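Local coordinates for ABC transporter (Caldanaerobius, PDB 4G68), which probably captures xylan-derived oligosaccharides outside the cell, as the extracellular solute-binding component of an ABC transporter, at residues T48-P51 / A52-V56; Q415-P418 / E419-S422. All blocks are in the same frame, centred on the assembly; numbering follows the deposited sequence.

Contact 1 of 2, residues T48-P51 / A52-V56; sequences TGEP and AKTKV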
loop_
_atom_site.group_PDB
_atom_site.type_symbol
_atom_site.label_atom_id
_atom_site.label_comp_id
_atom_site.label_asym_id
_atom_site.label_seq_id
_atom_site.Cartn_x
_atom_site.Cartn_y
_atom_site.Cartn_z
ATOM N N THR C 48 -0.965 -0.292 -14.045
ATOM C CA THR C 48 -0.570 -1.126 -15.177
ATOM C C THR C 48 -1.529 -2.281 -15.476
ATOM O O THR C 48 -1.697 -2.675 -16.635
ATOM C CB THR C 48 0.845 -1.658 -14.940
ATOM O OG1 THR C 48 1.187 -2.578 -15.965
ATOM C CG2 THR C 48 0.969 -2.335 -13.588
ATOM N N GLY C 49 -2.148 -2.828 -14.425
ATOM C CA GLY C 49 -3.032 -3.999 -14.569
ATOM C C GLY C 49 -4.451 -3.618 -14.949
ATOM O O GLY C 49 -4.873 -2.462 -14.770
ATOM N N GLU C 50 -5.204 -4.594 -15.453
ATOM C CA GLU C 50 -6.594 -4.350 -15.874
ATOM C C GLU C 50 -7.591 -4.627 -14.735
ATOM O O GLU C 50 -7.375 -5.525 -13.926
ATOM C CB GLU C 50 -6.950 -5.194 -17.111
ATOM C CG GLU C 50 -6.072 -4.966 -18.342
ATOM C CD GLU C 50 -6.206 -3.575 -18.918
ATOM O OE1 GLU C 50 -7.209 -2.868 -18.619
ATOM O OE2 GLU C 50 -5.282 -3.201 -19.680
ATOM N N PRO C 51 -8.716 -3.882 -14.683
ATOM C CA PRO C 51 -9.159 -2.867 -15.639
ATOM C C PRO C 51 -8.680 -1.416 -15.347
ATOM O O PRO C 51 -9.122 -0.489 -16.039
ATOM C CB PRO C 51 -10.695 -2.970 -15.523
ATOM C CG PRO C 51 -10.899 -3.263 -14.067
ATOM C CD PRO C 51 -9.774 -4.196 -13.699
ATOM N N ALA C 52 -7.799 -1.221 -14.353
ATOM C CA ALA C 52 -7.306 0.132 -13.989
ATOM C C ALA C 52 -6.700 0.846 -15.194
ATOM O O ALA C 52 -7.085 1.984 -15.479
ATOM C CB ALA C 52 -6.316 0.092 -12.838
ATOM N N LYS C 53 -5.815 0.145 -15.918
ATOM C CA LYS C 53 -5.106 0.710 -17.082
ATOM C C LYS C 53 -6.089 1.275 -18.111
ATOM O O LYS C 53 -5.884 2.379 -18.616
ATOM C CB LYS C 53 -4.156 -0.316 -17.714
ATOM C CG LYS C 53 -3.371 0.196 -18.922
ATOM C CD LYS C 53 -2.834 -0.995 -19.723
ATOM C CE LYS C 53 -2.258 -0.599 -21.084
ATOM N NZ LYS C 53 -1.123 0.350 -20.859
ATOM N N THR C 54 -7.152 0.505 -18.397
ATOM C CA THR C 54 -8.244 0.905 -19.325
ATOM C C THR C 54 -9.039 2.065 -18.733
ATOM O O THR C 54 -9.362 3.034 -19.430
ATOM C CB THR C 54 -9.215 -0.283 -19.606
ATOM O OG1 THR C 54 -8.501 -1.361 -20.248
ATOM C CG2 THR C 54 -10.430 0.132 -20.478
ATOM N N LYS C 55 -9.355 1.960 -17.439
ATOM C CA LYS C 55 -10.066 3.047 -16.757
ATOM C C LYS C 55 -9.346 4.400 -16.723
ATOM O O LYS C 55 -9.985 5.472 -16.888
ATOM C CB LYS C 55 -10.465 2.598 -15.352
ATOM C CG LYS C 55 -11.376 1.385 -15.409
ATOM C CD LYS C 55 -12.761 1.776 -15.867
ATOM C CE LYS C 55 -13.528 2.236 -14.664
ATOM N NZ LYS C 55 -14.807 2.808 -15.124
ATOM N N VAL C 56 -8.034 4.337 -16.514
ATOM C CA VAL C 56 -7.233 5.549 -16.377
ATOM C C VAL C 56 -7.143 6.229 -17.736
ATOM O O VAL C 56 -7.314 7.460 -17.829
ATOM C CB VAL C 56 -5.826 5.258 -15.796
ATOM C CG1 VAL C 56 -4.960 6.524 -15.776
ATOM C CG2 VAL C 56 -5.989 4.763 -14.376
#
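The chain enters helix 52-66, the first of this solute-binding protein, from the loop after strand 40-45, and Glu50 folds back over the first turn to meet Thr54. Thr54 OG1 donates to Glu50 OE1 at 2.6 Å, reaching the oxygen on its syn side but 32° out of the carboxylate plane. The backbone Thr54 N makes a weak second bond, 3.4 Å, to Glu50 OE1, so the hydroxyl is the main hold on this oxygen and the amide only adds to it. A bend at chi2 (-65°) turns the Glu50 carboxylate back toward the helix, where its side chain crosses that of Thr54 at about a right angle. Glu50 OE2 rests against the aliphatic part of Lys53, 3.3 Å from Lys53 CD, while the ammonium lies farther off. The negative carboxylate would probably suit the positive end of the helix dipole. Pro51, after a cis peptide bond, is the N-cap residue. Lys53 N bonds to Gly49 O at 3.0 Å, and Lys55 N to Pro51 O at 2.8 Å. Ala52 and Val56 face inward, Ala52 touching Ile353 and Val56 touching Leu346 and Met349 of helix 332-353; Lys53 and Val56 also meet strand 71-76, through Val76 and Glu74.

Contact 2 of 2, residues Q415-P418 / E419-S422; sequences QITP and EEYS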
loop_
_atom_site.group_PDB
_atom_site.type_symbol
_atom_site.label_atom_id
_atom_site.label_comp_id
_atom_site.label_asym_id
_atom_site.label_seq_id
_atom_site.Cartn_x
_atom_site.Cartn_y
_atom_site.Cartn_z
ATOM N N GLN C 415 18.509 -16.279 6.714
ATOM C CA GLN C 415 19.934 -15.873 6.663
ATOM C C GLN C 415 20.347 -14.915 7.793
ATOM O O GLN C 415 21.541 -14.745 8.075
ATOM C CB GLN C 415 20.294 -15.255 5.319
ATOM C CG GLN C 415 20.196 -16.212 4.150
ATOM C CD GLN C 415 20.313 -15.506 2.820
ATOM O OE1 GLN C 415 21.052 -14.516 2.702
ATOM N NE2 GLN C 415 19.604 -16.028 1.806
ATOM N N ILE C 416 19.367 -14.275 8.425
ATOM C CA ILE C 416 19.624 -13.555 9.640
ATOM C C ILE C 416 18.746 -14.117 10.764
ATOM O O ILE C 416 17.670 -14.660 10.498
ATOM C CB ILE C 416 19.417 -12.024 9.394
ATOM C CG1 ILE C 416 20.059 -11.194 10.506
ATOM C CG2 ILE C 416 17.952 -11.657 9.127
ATOM C CD1 ILE C 416 20.467 -9.817 10.048
ATOM N N THR C 417 19.246 -14.054 11.998
ATOM C CA THR C 417 18.440 -14.271 13.213
ATOM C C THR C 417 17.651 -13.000 13.573
ATOM O O THR C 417 18.045 -11.895 13.158
ATOM C CB THR C 417 19.356 -14.640 14.409
ATOM O OG1 THR C 417 20.267 -13.560 14.673
ATOM C CG2 THR C 417 20.187 -15.928 14.091
ATOM N N PRO C 418 16.550 -13.137 14.368
ATOM C CA PRO C 418 15.816 -11.958 14.908
ATOM C C PRO C 418 16.687 -10.978 15.685
ATOM O O PRO C 418 16.504 -9.778 15.573
ATOM C CB PRO C 418 14.825 -12.590 15.876
ATOM C CG PRO C 418 14.551 -13.940 15.298
ATOM C CD PRO C 418 15.861 -14.403 14.712
ATOM N N GLU C 419 17.575 -11.495 16.531
ATOM C CA GLU C 419 18.464 -10.666 17.342
ATOM C C GLU C 419 19.459 -9.914 16.455
ATOM O O GLU C 419 19.659 -8.721 16.626
ATOM C CB GLU C 419 19.158 -11.520 18.395
ATOM C CG GLU C 419 18.236 -11.988 19.538
ATOM C CD GLU C 419 17.381 -13.235 19.226
ATOM O OE1 GLU C 419 17.704 -14.008 18.282
ATOM O OE2 GLU C 419 16.372 -13.443 19.972
ATOM N N GLU C 420 20.035 -10.591 15.466
ATOM C CA GLU C 420 20.907 -9.925 14.500
ATOM C C GLU C 420 20.116 -8.977 13.641
ATOM O O GLU C 420 20.625 -7.920 13.240
ATOM C CB GLU C 420 21.686 -10.922 13.642
ATOM C CG GLU C 420 23.039 -11.284 14.251
ATOM C CD GLU C 420 23.914 -10.045 14.428
ATOM O OE1 GLU C 420 24.068 -9.268 13.446
ATOM O OE2 GLU C 420 24.440 -9.824 15.549
ATOM N N TYR C 421 18.864 -9.343 13.375
ATOM C CA TYR C 421 17.992 -8.472 12.626
ATOM C C TYR C 421 17.865 -7.128 13.300
ATOM O O TYR C 421 18.068 -6.139 12.665
ATOM C CB TYR C 421 16.612 -9.075 12.462
ATOM C CG TYR C 421 15.627 -8.061 11.957
ATOM C CD1 TYR C 421 15.625 -7.670 10.620
ATOM C CD2 TYR C 421 14.711 -7.469 12.832
ATOM C CE1 TYR C 421 14.719 -6.730 10.151
ATOM C CE2 TYR C 421 13.805 -6.528 12.370
ATOM C CZ TYR C 421 13.827 -6.166 11.041
ATOM O OH TYR C 421 12.936 -5.226 10.636
ATOM N N SER C 422 17.521 -7.130 14.591
ATOM C CA SER C 422 17.211 -5.920 15.319
ATOM C C SER C 422 18.455 -5.081 15.560
ATOM O O SER C 422 18.361 -3.855 15.498
ATOM C CB SER C 422 16.484 -6.204 16.628
ATOM O OG SER C 422 15.254 -6.875 16.406
#
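A threonine-capped helix start joins Thr417 to Glu420 where the chain leaves helix 398-412 and enters the last helix, 418-429. Thr417 OG1 accepts the backbone Glu420 N at 3.1 Å with an N-H...O angle of 155°. A chi1 of 61° tucks the hydroxyl oxygen in over the Thr417 backbone, turned to the amide at the open end of the first turn; Thr417 OG1 also lies 3.2 Å from Glu420 CB. The carbonyls carry the turn onward: Tyr421 N bonds to Thr417 O at 2.7 Å, and Ser422 N to Pro418 O at 3.0 Å. Ile416, itself buried, lays CG1 against Glu420 CB, 3.5 Å away, their side chains crossing at about a right angle. Ile416 CG2 meets Tyr421 CB more loosely, at 4.4 Å. The Tyr421 ring meets that of Tyr207, and its side chain also touches His404 and Leu411 of helix 398-412; Ser422 OG is hydrogen-bonded to Thr236 OG1. Glu420 OE1 takes a bond from Gln424 NE2 farther along the helix. Pro418, buried against Thr236, Gln240 and Gln243 of helix 233-248, occupies the first helical position, which needs no N-H donor. Threonine at the N-cap followed by proline at N1 is a classic helix-initiating pair.

Both contacts are helix starts, and each closes only a short local loop, so they follow one another along the chain without nesting or crossing. Contact 1 comes early, where the chain leaves strand 40-45 of the mixed sheet and turns into helix 52-66, which packs on helix 332-353 and strand 71-76. Contact 2 comes near the C terminus, where helix 398-412 gives way to helix 418-429 beside helix 233-248. The two lie on opposite sides of the chain's centre, their own centres 40 Å apart and their nearest atoms about 27 Å apart. Contact 1 thus belongs to a strand-to-helix connection beside the sheet, contact 2 to an all-helical corner.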